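Local coordinates for protein soluble lytic murein transglycosylase (Escherichia coli, PDB 1QSA) that cleaves the glycosidic bonds between N-acetylmuramic acid and N-acetylglucosamine in peptidoglycan, leaving a 1,6-anhydro bond on the muramic acid, at residues 49-53 and 81-85; 173-178 and 191-195; 275-279 and 291-295; 533-537 and 551-556. All blocks are in the same frame, centred on the assembly; numbering follows the deposited sequence.

Four contacts follow one another along the chain; none encloses or crosses another. Interaction 1 closes the path from the loop after helix 38-48, through helix 55-64, to helix 69-84. Interaction 2 joins helix 170-178 to helix 185-196, and interaction 3 joins helix 269-280 to helix 285-298, each across a short connection between successive helices of the alpha-superhelix. The centres of interactions 1 and 2 are about 37 Å apart, those of 2 and 3 about 35 Å, and interactions 1 and 3 lie on opposite sides of the chain's centre. Interaction 4 ties helix 523-540 to the helices 545-554 and 556-566 inside the catalytic Slt domain, its centre about 30 Å from that of interaction 3.

Interaction 1 of 4, residues 49-53 and 81-85; sequences DLMNQ and ELARR
Glu81 reaches from helix 69-84 of the alpha-superhelix to Met51 in the 3-10 turn after helix 38-48, and with Arg84 and Arg85 it forms a salt-bridge network that orders the helix end and sets Arg85 to bond the turn's carbonyls. Its chain bends at chi2 (54°), which lays OE2 3.3 Å from Met51 CA, while Glu81 CG touches Leu50 O. The carboxylate is held by both arginines: Arg84 lies side-on, NE to Glu81 OE1 and NH2 to OE2 through its syn lone pair, and Arg85 NE meets OE2 on the anti side at 2.8 Å. With an alanine here Arg84 and Arg85 would probably lose their shared anion, and Arg84 in particular would be free to turn.

Arg84, pinned flat by that grip, receives the terminal methyl of Met51 over one face, with Met51 CE 3.3 Å from Arg84 NE. A water that donates to Met51 O accepts a weak bond from Arg84 NH2, at the guanidinium edge.

Arg85, long enough to cross to the turn, runs extended from CG to NE. NH2 bonds weakly to Leu50 O at 3.0 Å; Gln53 O receives both Arg85 NH2 (2.9 Å, N-H...O 159°) and Arg85 NH1 (3.2 Å), with the oxygen in the guanidinium plane.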
loop_
_atom_site.group_PDB
_atom_site.type_symbol
_atom_site.label_atom_id
_atom_site.label_comp_id
_atom_site.label_asym_id
_atom_site.label_seq_id
_atom_site.Cartn_x
_atom_site.Cartn_y
_atom_site.Cartn_z
ATOM N N ASP A 49 -18.607 -18.448 -22.362
ATOM C CA ASP A 49 -18.285 -19.640 -23.138
ATOM C C ASP A 49 -16.867 -19.490 -23.687
ATOM O O ASP A 49 -16.600 -19.884 -24.819
ATOM C CB ASP A 49 -19.294 -19.762 -24.296
ATOM C CG ASP A 49 -19.313 -21.150 -24.929
ATOM O OD1 ASP A 49 -19.014 -22.137 -24.220
ATOM O OD2 ASP A 49 -19.646 -21.249 -26.134
ATOM N N LEU A 50 -15.952 -18.964 -22.871
ATOM C CA LEU A 50 -14.583 -18.730 -23.329
ATOM C C LEU A 50 -13.866 -19.973 -23.867
ATOM O O LEU A 50 -13.085 -19.878 -24.809
ATOM C CB LEU A 50 -13.738 -18.055 -22.239
ATOM C CG LEU A 50 -12.531 -17.285 -22.798
ATOM C CD1 LEU A 50 -12.997 -16.116 -23.682
ATOM C CD2 LEU A 50 -11.622 -16.801 -21.663
ATOM N N MET A 51 -14.170 -21.136 -23.299
ATOM C CA MET A 51 -13.510 -22.371 -23.750
ATOM C C MET A 51 -13.863 -22.783 -25.181
ATOM O O MET A 51 -13.143 -23.565 -25.793
ATOM C CB MET A 51 -13.796 -23.520 -22.784
ATOM C CG MET A 51 -13.132 -23.366 -21.425
ATOM S SD MET A 51 -13.410 -24.827 -20.380
ATOM C CE MET A 51 -11.980 -24.774 -19.348
ATOM N N ASN A 52 -14.947 -22.227 -25.720
ATOM C CA ASN A 52 -15.388 -22.558 -27.072
ATOM C C ASN A 52 -15.347 -21.375 -28.033
ATOM O O ASN A 52 -15.817 -21.468 -29.169
ATOM C CB ASN A 52 -16.799 -23.142 -27.005
ATOM C CG ASN A 52 -16.836 -24.452 -26.250
ATOM O OD1 ASN A 52 -16.074 -25.369 -26.551
ATOM N ND2 ASN A 52 -17.699 -24.540 -25.257
ATOM N N GLN A 53 -14.772 -20.265 -27.590
ATOM C CA GLN A 53 -14.705 -19.089 -28.441
ATOM C C GLN A 53 -13.576 -19.096 -29.460
ATOM O O GLN A 53 -12.432 -19.433 -29.132
ATOM C CB GLN A 53 -14.551 -17.816 -27.597
ATOM C CG GLN A 53 -15.719 -17.487 -26.717
ATOM C CD GLN A 53 -16.915 -16.986 -27.493
ATOM O OE1 GLN A 53 -16.850 -16.788 -28.714
ATOM N NE2 GLN A 53 -18.024 -16.784 -26.791
ATOM N N GLU A 81 -6.237 -19.024 -22.085
ATOM C CA GLU A 81 -7.193 -20.016 -22.596
ATOM C C GLU A 81 -6.580 -20.785 -23.766
ATOM O O GLU A 81 -6.683 -22.010 -23.833
ATOM C CB GLU A 81 -8.514 -19.348 -23.019
ATOM C CG GLU A 81 -9.481 -20.229 -23.854
ATOM C CD GLU A 81 -9.836 -21.577 -23.208
ATOM O OE1 GLU A 81 -9.728 -21.731 -21.969
ATOM O OE2 GLU A 81 -10.240 -22.490 -23.958
ATOM N N LEU A 82 -5.912 -20.071 -24.673
ATOM C CA LEU A 82 -5.271 -20.725 -25.813
ATOM C C LEU A 82 -4.168 -21.657 -25.305
ATOM O O LEU A 82 -3.968 -22.737 -25.853
ATOM C CB LEU A 82 -4.744 -19.691 -26.818
ATOM C CG LEU A 82 -5.867 -18.930 -27.540
ATOM C CD1 LEU A 82 -5.274 -17.775 -28.317
ATOM C CD2 LEU A 82 -6.653 -19.854 -28.467
ATOM N N ALA A 83 -3.505 -21.275 -24.211
ATOM C CA ALA A 83 -2.466 -22.132 -23.630
ATOM C C ALA A 83 -3.126 -23.396 -23.067
ATOM O O ALA A 83 -2.603 -24.506 -23.227
ATOM C CB ALA A 83 -1.698 -21.383 -22.530
ATOM N N ARG A 84 -4.304 -23.244 -22.462
ATOM C CA ARG A 84 -5.032 -24.388 -21.906
ATOM C C ARG A 84 -5.390 -25.382 -23.020
ATOM O O ARG A 84 -5.366 -26.598 -22.801
ATOM C CB ARG A 84 -6.310 -23.938 -21.206
ATOM C CG ARG A 84 -7.038 -25.058 -20.472
ATOM C CD ARG A 84 -8.467 -24.631 -20.112
ATOM N NE ARG A 84 -9.299 -24.453 -21.307
ATOM C CZ ARG A 84 -9.834 -25.438 -22.026
ATOM N NH1 ARG A 84 -9.685 -26.708 -21.656
ATOM N NH2 ARG A 84 -10.556 -25.159 -23.101
ATOM N N ARG A 85 -5.726 -24.867 -24.207
ATOM C CA ARG A 85 -6.056 -25.707 -25.366
ATOM C C ARG A 85 -4.800 -26.276 -26.021
ATOM O O ARG A 85 -4.894 -27.087 -26.950
ATOM C CB ARG A 85 -6.751 -24.888 -26.447
ATOM C CG ARG A 85 -8.045 -24.216 -26.027
ATOM C CD ARG A 85 -8.552 -23.362 -27.168
ATOM N NE ARG A 85 -9.662 -22.524 -26.719
ATOM C CZ ARG A 85 -10.383 -21.732 -27.512
ATOM N NH1 ARG A 85 -10.108 -21.647 -28.804
ATOM N NH2 ARG A 85 -11.367 -21.010 -26.998
HETATM O O HOH W 1 -11.862 -25.953 -25.883
#

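Interaction 2 of 4, residues 173-178 and 191-195; sequences VTVLAG and IISLA
Val173, Thr174 and Ala177 meet Ile191, Ile192 and Ala195 without any flat group: no ring, amide or carboxylate offers a face or an edge here, and the contact is built of branches and methyls. The tightest point is Val173 CG1 against Ile191 CG2, 3.4 Å apart and closer than carbons usually pack, the two side chains crossing at about a right angle. Each of these methyls stands opposite its own backbone N; for Val173 the torsion is 172°, which turns CG1 into the interface. Ala195 CB then fits beside Val173 CG1 at 3.8 Å and comes within 3.4 Å of Thr174 OG1. That hydroxyl makes a weak hydrogen bond back to Thr170 O, one turn earlier, so threonine can sit at the edge of an apolar contact with its polar atom engaged.

Ala177 CB rests between Ile191 CG2 and Ile192 CG1, 3.6 Å from the latter, and Ile192 CD1 continues to the backbone of Gly178, 4.0 Å from its N. With a serine in place of Ile192, Ala177 and Gly178 would probably lose this apolar cover and a gap would open beside Gly178. Ala177 and Ala195 suit the close approach, the axes passing at 8.8 Å and running antiparallel at 169°.

This is a helical hairpin of the alpha-superhelix. Helix 154-166 packs on Val173 and Leu176, while helices 201-207 and 212-228 pack on Ile191 and Leu194, so the pair sits sandwiched in a continuous array of helices, with no strand nearby.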
loop_
_atom_site.group_PDB
_atom_site.type_symbol
_atom_site.label_atom_id
_atom_site.label_comp_id
_atom_site.label_asym_id
_atom_site.label_seq_id
_atom_site.Cartn_x
_atom_site.Cartn_y
_atom_site.Cartn_z
ATOM N N VAL A 173 13.339 -21.178 -1.802
ATOM C CA VAL A 173 14.761 -21.480 -1.621
ATOM C C VAL A 173 14.956 -22.994 -1.530
ATOM O O VAL A 173 15.822 -23.565 -2.204
ATOM C CB VAL A 173 15.335 -20.817 -0.323
ATOM C CG1 VAL A 173 16.772 -21.318 -0.063
ATOM C CG2 VAL A 173 15.366 -19.306 -0.496
ATOM N N THR A 174 14.101 -23.630 -0.732
ATOM C CA THR A 174 14.152 -25.062 -0.527
ATOM C C THR A 174 13.834 -25.861 -1.791
ATOM O O THR A 174 14.532 -26.830 -2.095
ATOM C CB THR A 174 13.265 -25.454 0.670
ATOM O OG1 THR A 174 13.941 -25.058 1.875
ATOM C CG2 THR A 174 12.991 -26.948 0.700
ATOM N N VAL A 175 12.800 -25.459 -2.535
ATOM C CA VAL A 175 12.452 -26.157 -3.774
ATOM C C VAL A 175 13.611 -26.070 -4.781
ATOM O O VAL A 175 13.983 -27.077 -5.397
ATOM C CB VAL A 175 11.149 -25.586 -4.418
ATOM C CG1 VAL A 175 10.950 -26.125 -5.850
ATOM C CG2 VAL A 175 9.954 -25.972 -3.572
ATOM N N LEU A 176 14.198 -24.883 -4.914
ATOM C CA LEU A 176 15.302 -24.672 -5.849
ATOM C C LEU A 176 16.530 -25.498 -5.454
ATOM O O LEU A 176 17.119 -26.179 -6.295
ATOM C CB LEU A 176 15.654 -23.183 -5.939
ATOM C CG LEU A 176 14.607 -22.273 -6.611
ATOM C CD1 LEU A 176 15.033 -20.825 -6.527
ATOM C CD2 LEU A 176 14.405 -22.673 -8.069
ATOM N N ALA A 177 16.876 -25.476 -4.170
ATOM C CA ALA A 177 18.031 -26.228 -3.686
ATOM C C ALA A 177 17.796 -27.737 -3.792
ATOM O O ALA A 177 18.741 -28.501 -3.995
ATOM C CB ALA A 177 18.389 -25.825 -2.250
ATOM N N GLY A 178 16.537 -28.160 -3.667
ATOM C CA GLY A 178 16.211 -29.575 -3.793
ATOM C C GLY A 178 16.435 -30.081 -5.216
ATOM O O GLY A 178 16.641 -31.272 -5.427
ATOM N N ILE A 191 21.920 -25.241 2.294
ATOM C CA ILE A 191 20.963 -24.184 1.949
ATOM C C ILE A 191 19.561 -24.556 2.436
ATOM O O ILE A 191 18.854 -23.728 3.013
ATOM C CB ILE A 191 20.945 -23.921 0.432
ATOM C CG1 ILE A 191 22.261 -23.261 0.012
ATOM C CG2 ILE A 191 19.749 -23.026 0.056
ATOM C CD1 ILE A 191 22.508 -23.228 -1.493
ATOM N N ILE A 192 19.160 -25.800 2.203
ATOM C CA ILE A 192 17.847 -26.272 2.632
ATOM C C ILE A 192 17.753 -26.155 4.159
ATOM O O ILE A 192 16.737 -25.705 4.690
ATOM C CB ILE A 192 17.593 -27.729 2.171
ATOM C CG1 ILE A 192 17.465 -27.783 0.650
ATOM C CG2 ILE A 192 16.304 -28.279 2.797
ATOM C CD1 ILE A 192 17.536 -29.185 0.069
ATOM N N SER A 193 18.835 -26.496 4.855
ATOM C CA SER A 193 18.850 -26.406 6.314
ATOM C C SER A 193 18.721 -24.961 6.794
ATOM O O SER A 193 18.061 -24.699 7.803
ATOM C CB SER A 193 20.126 -27.039 6.888
ATOM O OG SER A 193 20.120 -28.450 6.701
ATOM N N LEU A 194 19.330 -24.032 6.056
ATOM C CA LEU A 194 19.305 -22.610 6.388
ATOM C C LEU A 194 17.891 -22.031 6.191
ATOM O O LEU A 194 17.409 -21.256 7.024
ATOM C CB LEU A 194 20.326 -21.850 5.531
ATOM C CG LEU A 194 20.676 -20.416 5.938
ATOM C CD1 LEU A 194 21.506 -20.438 7.226
ATOM C CD2 LEU A 194 21.462 -19.727 4.831
ATOM N N ALA A 195 17.238 -22.412 5.094
ATOM C CA ALA A 195 15.879 -21.955 4.799
ATOM C C ALA A 195 14.895 -22.550 5.815
ATOM O O ALA A 195 13.895 -21.918 6.175
ATOM C CB ALA A 195 15.477 -22.376 3.375
#

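Interaction 3 of 4, residues 275-279 and 291-295; sequences RDDAI and RVRMA
Arg291 starts its crossing toward helix 269-280 at CB, which lies 3.9 Å from Ile279 CD1. CG touches the same methyl, so the aliphatic foot of the arginine is matched by an isoleucine. The chain then bends at chi2, carrying CD past Asp276 OD1 and delivering the guanidinium side-on to the carboxylate. NE points almost straight at Asp276 OD1, 2.9 Å away with an N-H...O angle of 175°, and NH2 bonds to Asp276 OD2 at 3.1 Å on its syn side. Asp276, short and held close to its own helix, suits a charge reached by a long arginine from the neighbour.

The bonds belong to a salt-bridge network between consecutive helices of the alpha-superhelix, whose short axes come no nearer than 12.8 Å, their N-to-C directions 135° apart, a separation that the long arginine covers from its side. Arg275 is the third member: its NE and NH2 both converge on Asp276 OD1, approaching, as Arg291 NE does, from out of the carboxylate plane, and its NH1 is bonded to Leu262 O. The two guanidinium planes stand 82° apart, and the shared carboxylate probably offsets the closeness of Arg275 NH2 to Arg291 NH2. Trp307 of helix 301-310 packs against Asp276, Ile279 and Arg291. Met294 completes the contact with its polarisable sulfur, which lies over one face of each guanidinium, while its CE approaches Arg275 NH1 to 3.5 Å.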
loop_
_atom_site.group_PDB
_atom_site.type_symbol
_atom_site.label_atom_id
_atom_site.label_comp_id
_atom_site.label_asym_id
_atom_site.label_seq_id
_atom_site.Cartn_x
_atom_site.Cartn_y
_atom_site.Cartn_z
ATOM N N ARG A 275 24.660 -1.202 21.332
ATOM C CA ARG A 275 23.773 -0.700 20.277
ATOM C C ARG A 275 24.178 0.697 19.834
ATOM O O ARG A 275 24.299 0.965 18.642
ATOM C CB ARG A 275 22.321 -0.673 20.764
ATOM C CG ARG A 275 21.330 -0.029 19.793
ATOM C CD ARG A 275 20.056 0.415 20.507
ATOM N NE ARG A 275 20.359 1.484 21.456
ATOM C CZ ARG A 275 19.786 1.644 22.651
ATOM N NH1 ARG A 275 18.830 0.829 23.077
ATOM N NH2 ARG A 275 20.171 2.651 23.417
ATOM N N ASP A 276 24.407 1.595 20.791
ATOM C CA ASP A 276 24.780 2.958 20.433
ATOM C C ASP A 276 26.137 3.076 19.770
ATOM O O ASP A 276 26.349 3.965 18.930
ATOM C CB ASP A 276 24.627 3.907 21.628
ATOM C CG ASP A 276 23.166 4.139 21.994
ATOM O OD1 ASP A 276 22.270 3.729 21.222
ATOM O OD2 ASP A 276 22.898 4.725 23.057
ATOM N N ASP A 277 27.058 2.186 20.132
ATOM C CA ASP A 277 28.377 2.183 19.511
ATOM C C ASP A 277 28.181 1.717 18.062
ATOM O O ASP A 277 28.746 2.297 17.138
ATOM C CB ASP A 277 29.333 1.238 20.251
ATOM C CG ASP A 277 30.652 1.030 19.503
ATOM O OD1 ASP A 277 31.561 1.884 19.627
ATOM O OD2 ASP A 277 30.776 0.012 18.781
ATOM N N ALA A 278 27.348 0.695 17.875
ATOM C CA ALA A 278 27.063 0.173 16.536
ATOM C C ALA A 278 26.432 1.250 15.653
ATOM O O ALA A 278 26.862 1.457 14.514
ATOM C CB ALA A 278 26.152 -1.047 16.616
ATOM N N ILE A 279 25.459 1.985 16.196
ATOM C CA ILE A 279 24.802 3.032 15.414
ATOM C C ILE A 279 25.754 4.184 15.088
ATOM O O ILE A 279 25.662 4.772 14.012
ATOM C CB ILE A 279 23.504 3.537 16.084
ATOM C CG1 ILE A 279 22.542 2.362 16.295
ATOM C CG2 ILE A 279 22.803 4.549 15.174
ATOM C CD1 ILE A 279 21.335 2.699 17.124
ATOM N N ARG A 291 16.884 5.604 15.965
ATOM C CA ARG A 291 17.549 5.979 17.217
ATOM C C ARG A 291 17.109 7.378 17.661
ATOM O O ARG A 291 16.982 7.643 18.860
ATOM C CB ARG A 291 19.066 5.904 17.067
ATOM C CG ARG A 291 19.826 6.127 18.370
ATOM C CD ARG A 291 19.339 5.200 19.470
ATOM N NE ARG A 291 20.027 5.423 20.750
ATOM C CZ ARG A 291 19.653 6.323 21.654
ATOM N NH1 ARG A 291 18.627 7.135 21.411
ATOM N NH2 ARG A 291 20.342 6.439 22.788
ATOM N N VAL A 292 16.909 8.280 16.696
ATOM C CA VAL A 292 16.416 9.633 16.992
ATOM C C VAL A 292 15.013 9.494 17.594
ATOM O O VAL A 292 14.658 10.188 18.560
ATOM C CB VAL A 292 16.314 10.500 15.692
ATOM C CG1 VAL A 292 15.522 11.775 15.945
ATOM C CG2 VAL A 292 17.717 10.840 15.166
ATOM N N ARG A 293 14.210 8.602 17.019
ATOM C CA ARG A 293 12.850 8.393 17.524
ATOM C C ARG A 293 12.851 7.833 18.938
ATOM O O ARG A 293 11.980 8.187 19.737
ATOM C CB ARG A 293 12.024 7.526 16.568
ATOM C CG ARG A 293 11.688 8.269 15.267
ATOM C CD ARG A 293 10.681 7.543 14.383
ATOM N NE ARG A 293 10.310 8.410 13.258
ATOM C CZ ARG A 293 10.884 8.378 12.053
ATOM N NH1 ARG A 293 11.764 7.437 11.747
ATOM N NH2 ARG A 293 10.507 9.240 11.115
ATOM N N MET A 294 13.855 7.019 19.261
ATOM C CA MET A 294 13.983 6.469 20.615
ATOM C C MET A 294 14.221 7.621 21.603
ATOM O O MET A 294 13.654 7.645 22.695
ATOM C CB MET A 294 15.144 5.474 20.702
ATOM C CG MET A 294 15.402 4.994 22.140
ATOM S SD MET A 294 16.704 3.773 22.240
ATOM C CE MET A 294 15.767 2.286 22.077
ATOM N N ALA A 295 15.067 8.572 21.216
ATOM C CA ALA A 295 15.342 9.734 22.060
ATOM C C ALA A 295 14.071 10.568 22.233
ATOM O O ALA A 295 13.756 11.007 23.341
ATOM C CB ALA A 295 16.463 10.581 21.437
#

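Interaction 4 of 4, residues 533-537 and 551-556; sequences YLQYV and AYNAGP
Tyr533 and Tyr552 reach each other because both swing CG opposite the backbone N, chi1 -171° in the first and -165° in the second, sending each ring into the interface between helices 523-540 and 545-554. The rings are inclined at 54° with centroids 5.9 Å apart, an oblique pair in which CE2 of Tyr552 comes in the plane of the Tyr533 ring, at its edge near CD2. Leu534, with a similar first torsion, brings CD1 to within 3.7 Å of Tyr552 CD2, its methyl meeting the ring obliquely.

These helices belong to the lysozyme-like Slt domain, and the contact backs its active site: the side chain of Tyr552 packs on Glu478, the predicted catalytic residue, while its OH is hydrogen-bonded to Met495 O. Tyr552 O is hydrogen-bonded to a glycerol, probably from the crystallisation liquor.

Further along, Val537 CB meets Ala551 CB at 3.9 Å, a contact that suits the small alanine where the backbones come close. Helix 545-554 stops at Gly555, whose positive phi would press a CB against the preceding carbonyl oxygen. Gly555 is also the N-cap of helix 556-566, and its N still bonds to Ala551 O. The next residue, Pro556, has no N-H to give and so fits the first turn; its CG touches Val537 CG1, and its CD lies 3.5 Å from Tyr533 OH. A water stands 2.8 Å from Tyr533 OH and donates to Ala551 O, 3.0 Å away, bridging the two helices.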
loop_
_atom_site.group_PDB
_atom_site.type_symbol
_atom_site.label_atom_id
_atom_site.label_comp_id
_atom_site.label_asym_id
_atom_site.label_seq_id
_atom_site.Cartn_x
_atom_site.Cartn_y
_atom_site.Cartn_z
ATOM N N TYR A 533 -17.157 2.248 16.463
ATOM C CA TYR A 533 -15.853 1.777 16.947
ATOM C C TYR A 533 -14.915 2.958 17.215
ATOM O O TYR A 533 -14.201 2.986 18.226
ATOM C CB TYR A 533 -15.209 0.805 15.959
ATOM C CG TYR A 533 -13.968 0.143 16.539
ATOM C CD1 TYR A 533 -14.066 -0.714 17.640
ATOM C CD2 TYR A 533 -12.697 0.460 16.060
ATOM C CE1 TYR A 533 -12.915 -1.229 18.261
ATOM C CE2 TYR A 533 -11.538 -0.055 16.677
ATOM C CZ TYR A 533 -11.661 -0.886 17.773
ATOM O OH TYR A 533 -10.523 -1.326 18.429
ATOM N N LEU A 534 -14.944 3.951 16.326
ATOM C CA LEU A 534 -14.091 5.133 16.483
ATOM C C LEU A 534 -14.437 5.861 17.784
ATOM O O LEU A 534 -13.543 6.256 18.539
ATOM C CB LEU A 534 -14.256 6.051 15.271
ATOM C CG LEU A 534 -13.294 7.250 15.181
ATOM C CD1 LEU A 534 -11.839 6.779 15.138
ATOM C CD2 LEU A 534 -13.640 8.088 13.956
ATOM N N GLN A 535 -15.733 5.977 18.080
ATOM C CA GLN A 535 -16.181 6.616 19.322
ATOM C C GLN A 535 -15.704 5.792 20.532
ATOM O O GLN A 535 -15.287 6.349 21.549
ATOM C CB GLN A 535 -17.717 6.736 19.329
ATOM C CG GLN A 535 -18.332 7.093 20.689
ATOM C CD GLN A 535 -17.861 8.414 21.267
ATOM O OE1 GLN A 535 -17.575 9.369 20.546
ATOM N NE2 GLN A 535 -17.811 8.479 22.591
ATOM N N TYR A 536 -15.719 4.466 20.397
ATOM C CA TYR A 536 -15.269 3.581 21.466
ATOM C C TYR A 536 -13.799 3.846 21.819
ATOM O O TYR A 536 -13.485 4.086 22.986
ATOM C CB TYR A 536 -15.474 2.109 21.071
ATOM C CG TYR A 536 -14.749 1.113 21.962
ATOM C CD1 TYR A 536 -15.053 0.988 23.316
ATOM C CD2 TYR A 536 -13.741 0.307 21.440
ATOM C CE1 TYR A 536 -14.355 0.069 24.133
ATOM C CE2 TYR A 536 -13.050 -0.598 22.239
ATOM C CZ TYR A 536 -13.360 -0.715 23.573
ATOM O OH TYR A 536 -12.678 -1.643 24.331
ATOM N N VAL A 537 -12.908 3.831 20.828
ATOM C CA VAL A 537 -11.492 4.078 21.130
ATOM C C VAL A 537 -11.246 5.538 21.542
ATOM O O VAL A 537 -10.346 5.824 22.331
ATOM C CB VAL A 537 -10.523 3.605 19.996
ATOM C CG1 VAL A 537 -10.584 2.074 19.854
ATOM C CG2 VAL A 537 -10.836 4.279 18.683
ATOM N N ALA A 551 -5.070 3.896 17.818
ATOM C CA ALA A 551 -5.810 2.703 18.244
ATOM C C ALA A 551 -6.659 2.136 17.094
ATOM O O ALA A 551 -6.763 0.920 16.937
ATOM C CB ALA A 551 -6.694 3.014 19.468
ATOM N N TYR A 552 -7.225 3.003 16.257
ATOM C CA TYR A 552 -8.043 2.537 15.137
ATOM C C TYR A 552 -7.173 1.763 14.145
ATOM O O TYR A 552 -7.567 0.710 13.651
ATOM C CB TYR A 552 -8.729 3.723 14.441
ATOM C CG TYR A 552 -9.870 3.336 13.513
ATOM C CD1 TYR A 552 -9.628 3.006 12.171
ATOM C CD2 TYR A 552 -11.184 3.282 13.986
ATOM C CE1 TYR A 552 -10.673 2.624 11.320
ATOM C CE2 TYR A 552 -12.239 2.898 13.145
ATOM C CZ TYR A 552 -11.972 2.568 11.814
ATOM O OH TYR A 552 -13.004 2.155 10.997
ATOM N N ASN A 553 -5.952 2.233 13.930
ATOM C CA ASN A 553 -5.029 1.589 12.987
ATOM C C ASN A 553 -4.265 0.370 13.546
ATOM O O ASN A 553 -4.171 -0.666 12.878
ATOM C CB ASN A 553 -4.031 2.634 12.453
ATOM C CG ASN A 553 -3.041 2.054 11.448
ATOM O OD1 ASN A 553 -1.875 1.878 11.755
ATOM N ND2 ASN A 553 -3.513 1.756 10.243
ATOM N N ALA A 554 -3.764 0.492 14.774
ATOM C CA ALA A 554 -2.946 -0.544 15.401
ATOM C C ALA A 554 -3.559 -1.325 16.556
ATOM O O ALA A 554 -2.959 -2.297 17.027
ATOM C CB ALA A 554 -1.606 0.069 15.850
ATOM N N GLY A 555 -4.735 -0.916 17.014
ATOM C CA GLY A 555 -5.385 -1.609 18.122
ATOM C C GLY A 555 -5.102 -0.931 19.456
ATOM O O GLY A 555 -4.005 -0.418 19.676
ATOM N N PRO A 556 -6.076 -0.900 20.382
ATOM C CA PRO A 556 -5.884 -0.266 21.692
ATOM C C PRO A 556 -4.690 -0.815 22.498
ATOM O O PRO A 556 -4.019 -0.053 23.179
ATOM C CB PRO A 556 -7.214 -0.534 22.404
ATOM C CG PRO A 556 -8.203 -0.612 21.275
ATOM C CD PRO A 556 -7.461 -1.386 20.216
HETATM O O HOH W 2 -8.483 -1.443 16.533
#